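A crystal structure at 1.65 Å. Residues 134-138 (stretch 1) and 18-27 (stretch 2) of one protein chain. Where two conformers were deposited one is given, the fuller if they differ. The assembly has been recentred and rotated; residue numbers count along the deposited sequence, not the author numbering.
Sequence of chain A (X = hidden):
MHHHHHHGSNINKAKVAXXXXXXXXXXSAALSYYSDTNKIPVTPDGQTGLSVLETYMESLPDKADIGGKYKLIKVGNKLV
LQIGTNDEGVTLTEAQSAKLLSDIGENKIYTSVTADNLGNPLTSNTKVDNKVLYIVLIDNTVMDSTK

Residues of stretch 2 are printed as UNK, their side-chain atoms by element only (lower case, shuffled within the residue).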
# COMPACT_ATOMS: atom_id res chain seq x y z
N TYR A 134 4.37 2.92 -1.62
CA TYR A 134 4.22 2.67 -0.18
C TYR A 134 3.05 3.50 0.36
O TYR A 134 3.00 4.70 0.09
CB TYR A 134 5.53 3.01 0.52
CG TYR A 134 6.70 2.22 0.02
CD1 TYR A 134 6.98 0.95 0.51
CD2 TYR A 134 7.51 2.73 -0.98
CE1 TYR A 134 8.08 0.23 0.06
CE2 TYR A 134 8.60 2.01 -1.46
CZ TYR A 134 8.89 0.77 -0.93
OH TYR A 134 9.95 0.05 -1.41
N ILE A 135 2.14 2.86 1.12
CA ILE A 135 1.02 3.58 1.79
C ILE A 135 1.02 3.22 3.28
O ILE A 135 0.84 2.04 3.63
CB ILE A 135 -0.36 3.33 1.15
CG1 ILE A 135 -0.33 3.45 -0.38
CG2 ILE A 135 -1.37 4.30 1.75
CD1 ILE A 135 -1.66 3.19 -1.06
N VAL A 136 1.19 4.22 4.14
CA VAL A 136 1.15 4.01 5.61
C VAL A 136 -0.24 3.48 5.99
O VAL A 136 -1.24 4.13 5.61
CB VAL A 136 1.47 5.30 6.37
CG1 VAL A 136 1.30 5.12 7.87
CG2 VAL A 136 2.88 5.79 6.05
N LEU A 137 -0.29 2.36 6.71
CA LEU A 137 -1.56 1.76 7.26
C LEU A 137 -1.78 2.21 8.71
O LEU A 137 -2.91 2.61 9.05
CB LEU A 137 -1.46 0.24 7.22
CG LEU A 137 -1.56 -0.40 5.85
CD1 LEU A 137 -1.23 -1.89 5.94
CD2 LEU A 137 -2.95 -0.21 5.27
N ILE A 138 -0.74 2.09 9.53
CA ILE A 138 -0.80 2.35 11.00
C ILE A 138 0.35 3.28 11.35
O ILE A 138 1.51 2.89 11.15
CB ILE A 138 -0.79 1.05 11.83
CG1 ILE A 138 -1.89 0.07 11.38
CG2 ILE A 138 -0.89 1.39 13.32
CD1 ILE A 138 -1.92 -1.25 12.13
N UNK A 18 -9.97 0.77 -6.71
CA UNK A 18 -9.71 -0.64 -6.33
C UNK A 18 -8.58 -0.75 -5.30
O UNK A 18 -8.72 -1.49 -4.32
c UNK A 18 -9.46 -1.47 -7.56
o UNK A 18 -9.33 -2.82 -7.21
N UNK A 19 -7.50 -0.00 -5.49
CA UNK A 19 -6.39 0.04 -4.50
C UNK A 19 -6.90 0.62 -3.18
O UNK A 19 -6.57 0.08 -2.11
c UNK A 19 -4.63 0.12 -6.29
c UNK A 19 -4.12 1.01 -3.99
c UNK A 19 -5.19 0.82 -5.06
N UNK A 20 -7.70 1.68 -3.24
CA UNK A 20 -8.28 2.30 -2.02
C UNK A 20 -9.12 1.27 -1.26
O UNK A 20 -9.04 1.24 -0.02
c UNK A 20 -9.16 3.49 -2.39
c UNK A 20 -8.41 4.65 -3.00
c UNK A 20 -9.31 5.76 -3.50
o UNK A 20 -10.52 5.74 -3.20
o UNK A 20 -8.78 6.67 -4.16
N UNK A 21 -9.92 0.46 -1.96
CA UNK A 21 -10.77 -0.59 -1.33
C UNK A 21 -9.89 -1.66 -0.67
O UNK A 21 -10.14 -2.05 0.49
c UNK A 21 -11.73 -1.19 -2.32
o UNK A 21 -12.56 -2.17 -1.69
N UNK A 22 -8.86 -2.11 -1.37
CA UNK A 22 -7.86 -3.06 -0.81
C UNK A 22 -7.21 -2.45 0.42
O UNK A 22 -7.09 -3.15 1.43
c UNK A 22 -6.83 -3.47 -1.87
o UNK A 22 -8.52 -4.86 -2.84
o UNK A 22 -6.66 -4.48 -4.01
c UNK A 22 -7.38 -4.33 -2.99
N UNK A 23 -6.78 -1.19 0.35
CA UNK A 23 -6.12 -0.46 1.46
C UNK A 23 -7.02 -0.50 2.71
O UNK A 23 -6.55 -0.82 3.81
c UNK A 23 -4.43 3.49 4.20
o UNK A 23 -3.88 4.25 5.20
c UNK A 23 -6.21 2.74 2.78
c UNK A 23 -4.03 1.83 2.54
c UNK A 23 -5.80 0.96 1.02
c UNK A 23 -5.76 3.56 3.81
c UNK A 23 -5.35 1.87 2.13
c UNK A 23 -3.57 2.62 3.57
N UNK A 24 -8.30 -0.17 2.53
CA UNK A 24 -9.30 -0.10 3.62
C UNK A 24 -9.47 -1.47 4.29
O UNK A 24 -9.44 -1.54 5.54
c UNK A 24 -10.62 0.43 3.12
o UNK A 24 -11.50 0.59 4.20
N UNK A 25 -9.65 -2.53 3.49
CA UNK A 25 -9.83 -3.92 3.96
C UNK A 25 -8.58 -4.39 4.72
O UNK A 25 -8.70 -4.99 5.79
c UNK A 25 -10.17 -4.84 2.82
o UNK A 25 -11.47 -4.56 2.31
N UNK A 26 -7.39 -4.14 4.16
CA UNK A 26 -6.11 -4.57 4.78
C UNK A 26 -5.91 -3.78 6.08
O UNK A 26 -5.44 -4.38 7.07
c UNK A 26 -4.93 -4.40 3.82
c UNK A 26 -5.06 -5.32 2.62
c UNK A 26 -3.60 -4.62 4.52
N UNK A 27 -6.22 -2.49 6.09
CA UNK A 27 -6.02 -1.63 7.28
C UNK A 27 -6.87 -2.18 8.44
O UNK A 27 -6.35 -2.23 9.57
c UNK A 27 -6.37 -0.17 6.99
c UNK A 27 -6.19 2.22 7.85
c UNK A 27 -6.15 3.07 9.10
c UNK A 27 -6.17 0.75 8.19
n UNK A 27 -6.52 4.47 8.79

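Position 18 carries one carbon followed by one oxygen, and it is out of reach of stretch 1. A single hydroxyl on CB with no further branch is Ser18; its OG is hydrogen-bonded elsewhere in the structure.

Position 19 has three carbons, one bonded to CA and carrying the other two. Its CA-to-CB bond points toward the strand, and a terminal methyl lies 4.4 Å from Ile135 CD1. Branching directly at CB with nothing beyond gives Val19.

Position 20 shows three carbons in a row, the third bearing two oxygens, with its CA-to-CB bond directed away from stretch 1. A carboxylate at the end of that chain is the mark of Glu20.

Position 21 again has one carbon and one oxygen, out of reach of the strand: Ser21.

Position 22 has two carbons, the second with two oxygens, one carbon shorter than position 20, and is out of reach of stretch 1. This is Asp22, whose OD2 is hydrogen-bonded elsewhere in the structure.

Position 23 has seven carbons and one oxygen. Six carbons close a ring, joined to CA through a single carbon, and the oxygen sits on the far ring carbon, 2.7 Å from Val136 O. A hydroxyl para to the point of attachment defines Tyr23. Its chi1 of 170° (t) accompanies a CA-to-CB bond that points sideways while the ring end comes nearer to stretch 1. Tyr23 CE1 then lies 3.3 Å from Ile135 CG2 and 3.4 Å from Leu137 CD2, both oblique to the ring.

Position 24 has one carbon and one oxygen, with its CA-to-CB bond pointing away from stretch 1; it is Ser24. Position 25 has the same single carbon and oxygen, which makes it Ser25; it too is out of reach of stretch 1.

Position 26 repeats the forked three-carbon pattern of position 19. One of its methyls lies 3.9 Å from Leu137 CD1, and the fork at CB identifies Val26, with chi1 at 171° (t).

Position 27 has four carbons in a row ending in nitrogen, without a branch. The last carbon is 3.3 Å from Leu137 O, and CB is 3.8 Å from Leu137 CD2. The chain is Lys27, with all four chi angles in the t well, so it runs extended past Leu137.

The contact is an apolar packing surface fastened by one polar link. The backbone bonds from Tyr23 N to Val19 O (2.8 Å) and from Lys27 N to Tyr23 O (2.8 Å) follow the i to i+4 pattern of a helix. Each such step keeps neighbouring contact residues on roughly the same side while the facing direction drifts: the CA-to-CB bond of Val19 points toward stretch 1, those of Tyr23 and Lys27 sideways. Leu137 gives up the most area, 107 Å² of the 351 Å² buried in total, and touches Tyr23, Val26 and Lys27. Ile135 packs against Val19 and Tyr23. Within this surface the Tyr23 OH donates a hydrogen bond to Val136 O (2.7 Å), which lies near the ring plane at its edge, so a buried hydroxyl is satisfied by a main-chain carbonyl.

Stretch 2 18-27: SVESDYSSVK
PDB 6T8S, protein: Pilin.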